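Local coordinates for protein putative NADPH:quinone oxidoreductase (Ralstonia eutropha, PDB 3IUP) that binds NADPH and probably uses it to reduce quinones, as a putative oxidoreductase of the medium-chain dehydrogenase/reductase type, at residues A[183-195]-A[329-341]. Sequence-based numbering, arbitrary orientation.
With NDP (NADPH dihydro-nicotinamide-adenine-dinucleotide phosphate), chain C.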
# COMPACT_ATOMS: atom_id res chain seq x y z
N ASN A 183 20.14 -8.98 -12.26
CA ASN A 183 20.16 -8.68 -13.67
C ASN A 183 19.28 -7.47 -14.04
O ASN A 183 19.72 -6.55 -14.75
CB ASN A 183 19.78 -9.89 -14.53
CG ASN A 183 20.93 -10.88 -14.75
OD1 ASN A 183 21.86 -10.93 -13.98
ND2 ASN A 183 20.83 -11.67 -15.81
N LEU A 184 18.05 -7.46 -13.55
CA LEU A 184 17.14 -6.36 -13.86
C LEU A 184 17.67 -5.01 -13.34
O LEU A 184 17.63 -3.99 -14.02
CB LEU A 184 15.74 -6.66 -13.25
CG LEU A 184 14.60 -5.72 -13.65
CD1 LEU A 184 13.28 -6.36 -13.29
CD2 LEU A 184 14.75 -4.37 -12.95
N GLY A 185 18.21 -5.04 -12.14
CA GLY A 185 18.80 -3.87 -11.53
C GLY A 185 19.95 -3.29 -12.30
O GLY A 185 20.11 -2.06 -12.41
N GLN A 186 20.79 -4.17 -12.84
CA GLN A 186 21.88 -3.71 -13.66
C GLN A 186 21.35 -3.00 -14.92
O GLN A 186 21.91 -2.00 -15.31
CB GLN A 186 22.84 -4.85 -14.01
CG GLN A 186 23.53 -5.41 -12.80
CD GLN A 186 24.36 -6.65 -13.08
OE1 GLN A 186 25.20 -6.61 -13.95
NE2 GLN A 186 24.14 -7.75 -12.31
N MSE A 187 20.25 -3.50 -15.49
CA MSE A 187 19.64 -2.86 -16.63
C MSE A 187 19.06 -1.55 -16.24
O MSE A 187 19.22 -0.59 -16.97
CB MSE A 187 18.52 -3.72 -17.28
CG MSE A 187 18.95 -5.01 -17.72
SE MSE A 187 17.35 -5.92 -18.37
CE MSE A 187 18.28 -7.57 -18.84
N LEU A 188 18.35 -1.50 -15.11
CA LEU A 188 17.72 -0.26 -14.69
C LEU A 188 18.75 0.84 -14.48
O LEU A 188 18.58 1.98 -14.90
CB LEU A 188 16.88 -0.49 -13.44
CG LEU A 188 16.28 0.81 -12.90
CD1 LEU A 188 15.22 1.39 -13.91
CD2 LEU A 188 15.68 0.51 -11.49
N ASN A 189 19.87 0.48 -13.87
CA ASN A 189 20.93 1.45 -13.67
C ASN A 189 21.45 1.98 -15.02
O ASN A 189 21.66 3.16 -15.17
CB ASN A 189 22.05 0.85 -12.86
CG ASN A 189 23.17 1.83 -12.64
OD1 ASN A 189 22.97 2.87 -12.01
ND2 ASN A 189 24.36 1.49 -13.12
N GLN A 190 21.62 1.11 -16.02
CA GLN A 190 22.04 1.59 -17.34
C GLN A 190 21.01 2.53 -18.03
O GLN A 190 21.37 3.49 -18.69
CB GLN A 190 22.41 0.43 -18.27
CG GLN A 190 23.68 -0.39 -17.84
CD GLN A 190 24.87 0.52 -17.56
OE1 GLN A 190 25.17 1.39 -18.37
NE2 GLN A 190 25.49 0.39 -16.39
N ILE A 191 19.73 2.19 -17.89
CA ILE A 191 18.66 3.05 -18.41
C ILE A 191 18.76 4.43 -17.79
O ILE A 191 18.73 5.45 -18.47
CB ILE A 191 17.25 2.44 -18.11
CG1 ILE A 191 16.99 1.21 -18.93
CG2 ILE A 191 16.14 3.47 -18.35
CD1 ILE A 191 15.82 0.38 -18.35
N CYS A 192 18.85 4.47 -16.47
CA CYS A 192 18.87 5.73 -15.78
C CYS A 192 20.13 6.56 -16.09
O CYS A 192 20.05 7.79 -16.20
CB CYS A 192 18.71 5.51 -14.29
SG CYS A 192 17.07 4.87 -13.81
N LEU A 193 21.27 5.90 -16.25
CA LEU A 193 22.50 6.57 -16.66
C LEU A 193 22.33 7.16 -18.06
O LEU A 193 22.65 8.32 -18.28
CB LEU A 193 23.72 5.64 -16.59
CG LEU A 193 24.22 5.38 -15.16
CD1 LEU A 193 25.21 4.18 -15.14
CD2 LEU A 193 24.83 6.62 -14.53
N LYS A 194 21.79 6.39 -18.98
CA LYS A 194 21.67 6.87 -20.35
C LYS A 194 20.62 7.96 -20.46
O LYS A 194 20.81 8.94 -21.23
CB LYS A 194 21.31 5.73 -21.27
CG LYS A 194 21.09 6.11 -22.74
CD LYS A 194 21.01 4.81 -23.58
CE LYS A 194 20.80 5.09 -25.06
NZ LYS A 194 22.07 5.53 -25.71
N ASP A 195 19.52 7.80 -19.73
CA ASP A 195 18.42 8.75 -19.81
C ASP A 195 18.52 9.92 -18.83
O ASP A 195 17.69 10.82 -18.88
CB ASP A 195 17.09 8.02 -19.63
CG ASP A 195 16.84 6.95 -20.69
OD1 ASP A 195 17.74 6.65 -21.52
OD2 ASP A 195 15.74 6.34 -20.67
N ARG A 329 12.75 -0.02 -28.17
CA ARG A 329 13.96 0.40 -27.48
C ARG A 329 14.78 -0.80 -26.97
O ARG A 329 16.02 -0.79 -27.02
CB ARG A 329 13.66 1.35 -26.32
CG ARG A 329 14.94 1.62 -25.54
CD ARG A 329 14.81 2.72 -24.59
NE ARG A 329 16.10 2.92 -23.94
CZ ARG A 329 16.26 3.74 -22.93
NH1 ARG A 329 15.21 4.39 -22.42
NH2 ARG A 329 17.47 3.88 -22.40
N VAL A 330 14.10 -1.83 -26.48
CA VAL A 330 14.81 -3.03 -26.03
C VAL A 330 15.63 -3.62 -27.22
O VAL A 330 16.81 -3.93 -27.08
CB VAL A 330 13.86 -4.09 -25.40
CG1 VAL A 330 14.61 -5.36 -25.10
CG2 VAL A 330 13.18 -3.55 -24.10
N VAL A 331 15.00 -3.74 -28.38
CA VAL A 331 15.69 -4.27 -29.56
C VAL A 331 16.90 -3.40 -29.92
O VAL A 331 17.99 -3.92 -30.17
CB VAL A 331 14.73 -4.49 -30.75
CG1 VAL A 331 15.54 -4.67 -32.11
CG2 VAL A 331 13.80 -5.68 -30.44
N ALA A 332 16.73 -2.08 -29.86
CA ALA A 332 17.76 -1.14 -30.23
C ALA A 332 18.98 -1.21 -29.30
O ALA A 332 20.08 -0.90 -29.72
CB ALA A 332 17.18 0.29 -30.25
N GLU A 333 18.79 -1.60 -28.04
CA GLU A 333 19.85 -1.55 -27.03
C GLU A 333 20.00 -2.92 -26.42
O GLU A 333 20.39 -3.07 -25.24
CB GLU A 333 19.52 -0.49 -25.98
CG GLU A 333 19.50 0.93 -26.57
CD GLU A 333 18.92 1.98 -25.65
OE1 GLU A 333 18.95 1.83 -24.39
OE2 GLU A 333 18.43 3.00 -26.18
N LEU A 334 19.74 -3.93 -27.24
CA LEU A 334 19.64 -5.30 -26.76
C LEU A 334 20.93 -5.77 -26.13
O LEU A 334 20.90 -6.44 -25.11
CB LEU A 334 19.22 -6.25 -27.88
CG LEU A 334 18.96 -7.69 -27.45
CD1 LEU A 334 17.83 -7.78 -26.46
CD2 LEU A 334 18.63 -8.55 -28.70
N LYS A 335 22.06 -5.41 -26.73
CA LYS A 335 23.36 -5.89 -26.25
C LYS A 335 24.10 -4.87 -25.39
O LYS A 335 25.20 -5.14 -24.90
CB LYS A 335 24.22 -6.32 -27.45
CG LYS A 335 23.81 -7.62 -28.14
CD LYS A 335 24.79 -7.93 -29.23
CE LYS A 335 24.48 -9.23 -29.90
NZ LYS A 335 25.28 -9.43 -31.14
N THR A 336 23.49 -3.70 -25.18
CA THR A 336 24.11 -2.68 -24.36
C THR A 336 23.27 -2.49 -23.11
O THR A 336 23.45 -3.22 -22.15
CB THR A 336 24.31 -1.40 -25.17
OG1 THR A 336 23.06 -0.96 -25.68
CG2 THR A 336 25.28 -1.67 -26.33
N THR A 337 22.32 -1.57 -23.13
CA THR A 337 21.49 -1.31 -21.95
C THR A 337 20.81 -2.57 -21.39
O THR A 337 20.74 -2.76 -20.18
CB THR A 337 20.40 -0.32 -22.31
OG1 THR A 337 20.99 0.78 -23.00
CG2 THR A 337 19.64 0.14 -21.06
N PHE A 338 20.36 -3.44 -22.28
CA PHE A 338 19.54 -4.57 -21.87
C PHE A 338 20.29 -5.89 -21.89
O PHE A 338 19.68 -6.96 -21.86
CB PHE A 338 18.27 -4.58 -22.71
CG PHE A 338 17.44 -3.37 -22.49
CD1 PHE A 338 16.73 -3.21 -21.30
CD2 PHE A 338 17.40 -2.35 -23.41
CE1 PHE A 338 15.98 -2.07 -21.08
CE2 PHE A 338 16.66 -1.21 -23.18
CZ PHE A 338 15.95 -1.07 -22.01
N ALA A 339 21.62 -5.84 -21.88
CA ALA A 339 22.43 -7.06 -21.80
C ALA A 339 22.09 -7.86 -20.52
O ALA A 339 21.83 -7.26 -19.45
CB ALA A 339 23.94 -6.73 -21.86
N SER A 340 22.05 -9.19 -20.64
CA SER A 340 21.90 -10.12 -19.51
C SER A 340 23.08 -11.07 -19.40
O SER A 340 23.45 -11.70 -20.39
CB SER A 340 20.67 -11.00 -19.68
OG SER A 340 19.49 -10.27 -19.61
N HIS A 341 23.58 -11.26 -18.18
CA HIS A 341 24.63 -12.25 -17.92
C HIS A 341 24.03 -13.55 -17.39
O HIS A 341 23.14 -13.52 -16.54
CB HIS A 341 25.60 -11.72 -16.86
CG HIS A 341 26.58 -12.75 -16.38
ND1 HIS A 341 27.67 -13.15 -17.14
CD2 HIS A 341 26.65 -13.46 -15.22
CE1 HIS A 341 28.36 -14.07 -16.47
NE2 HIS A 341 27.76 -14.28 -15.31
PA NDP C . 18.56 -12.12 -10.51
O1A NDP C . 19.40 -11.66 -11.60
O2A NDP C . 18.47 -13.57 -10.24
O5B NDP C . 19.14 -11.35 -9.17
C5B NDP C . 18.42 -11.55 -7.95
C4B NDP C . 18.97 -10.63 -6.91
O4B NDP C . 18.20 -10.85 -5.77
C3B NDP C . 20.45 -10.90 -6.57
O3B NDP C . 21.27 -9.76 -6.54
C2B NDP C . 20.37 -11.49 -5.15
O2B NDP C . 21.47 -11.13 -4.31
C1B NDP C . 19.09 -10.86 -4.64
N9A NDP C . 18.43 -11.64 -3.58
C8A NDP C . 18.13 -12.98 -3.66
N7A NDP C . 17.46 -13.34 -2.55
C5A NDP C . 17.30 -12.22 -1.75
C6A NDP C . 16.71 -11.98 -0.49
N6A NDP C . 16.18 -12.94 0.28
N1A NDP C . 16.73 -10.70 0.02
C2A NDP C . 17.34 -9.68 -0.64
N3A NDP C . 17.92 -9.92 -1.86
C4A NDP C . 17.91 -11.15 -2.41
O3 NDP C . 17.02 -11.64 -10.60
PN NDP C . 16.33 -10.94 -11.81
O1N NDP C . 17.00 -9.75 -12.26
O2N NDP C . 15.94 -11.92 -12.88
O5D NDP C . 14.94 -10.47 -11.09
C5D NDP C . 14.97 -9.39 -10.14
C4D NDP C . 13.64 -9.31 -9.41
O4D NDP C . 12.70 -8.71 -10.32
C3D NDP C . 13.05 -10.66 -8.94
O3D NDP C . 12.42 -10.53 -7.67
C2D NDP C . 11.99 -10.91 -9.99
O2D NDP C . 10.93 -11.78 -9.61
C1D NDP C . 11.50 -9.48 -10.21
N1N NDP C . 10.67 -9.30 -11.42
C2N NDP C . 9.36 -9.01 -11.22
C3N NDP C . 8.50 -8.85 -12.27
C7N NDP C . 7.07 -8.39 -12.02
O7N NDP C . 6.24 -8.37 -13.14
N7N NDP C . 6.58 -8.03 -10.83
C4N NDP C . 9.03 -8.71 -13.64
C5N NDP C . 10.50 -9.03 -13.76
C6N NDP C . 11.27 -9.31 -12.63
P2B NDP C . 22.28 -12.26 -3.43
O1X NDP C . 23.51 -12.66 -4.25
O2X NDP C . 21.42 -13.48 -3.11
O3X NDP C . 22.66 -11.51 -2.14
O HOH W 1 21.56 -7.71 -16.70
O HOH W 2 18.17 -11.03 -17.33
O HOH W 3 23.53 -13.86 -13.85
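Selenomethionine Met187, its chain extended beyond CG, runs straight out from helix 183-195 and crosses Phe338 at about a right angle. Its SE lies 4.0 Å from Phe338 CD1 and 84° off the ring normal, which makes this a Met-aromatic contact at the ring edge. One turn on, Ile191 CD1 comes within 3.7 Å of Phe338 CE1, while Ile191 CG1 meets the methyl CG2 of Thr337. That methyl and Val330 CG2 sit over the centres of opposite ring faces and sandwich Phe338.

At the helix C-terminus the contact turns ionic. Arg329 grips Asp195 end-on: NH1 reaches the syn lone pair of OD2 at 2.7 Å nearly in the guanidinium plane, whereas NH2 to OD1 is tilted 33° from it. The same guanidinium meets Glu333 side-on, NE and NH2 sharing OE1, and the hydroxyl of Thr337 donates to that oxygen as well (OG1 to OE1 2.7 Å). Three donors thus converge on Glu333 OE1, while OE2 lies against Lys194 CE.

Helix 183-195 follows strand 175-177 of the parallel, Rossmann-type sheet, and its N-terminus faces the NADPH diphosphate: Asn183 N donates to NADPH O1A at 2.9 Å. The next amide, Leu184 N, donates to NADPH O1N. Beside this site, Asn183 ND2 gives His341 O a nearly straight bond (3.0 Å, 173°), with the acceptor in its amide plane. One water bridges Asn183 O to Ala339 O, and another joins Asn183 ND2 to Ser340 OG. Outside the two segments, Pro157 of helix 155-169 touches both Val330 and Phe338.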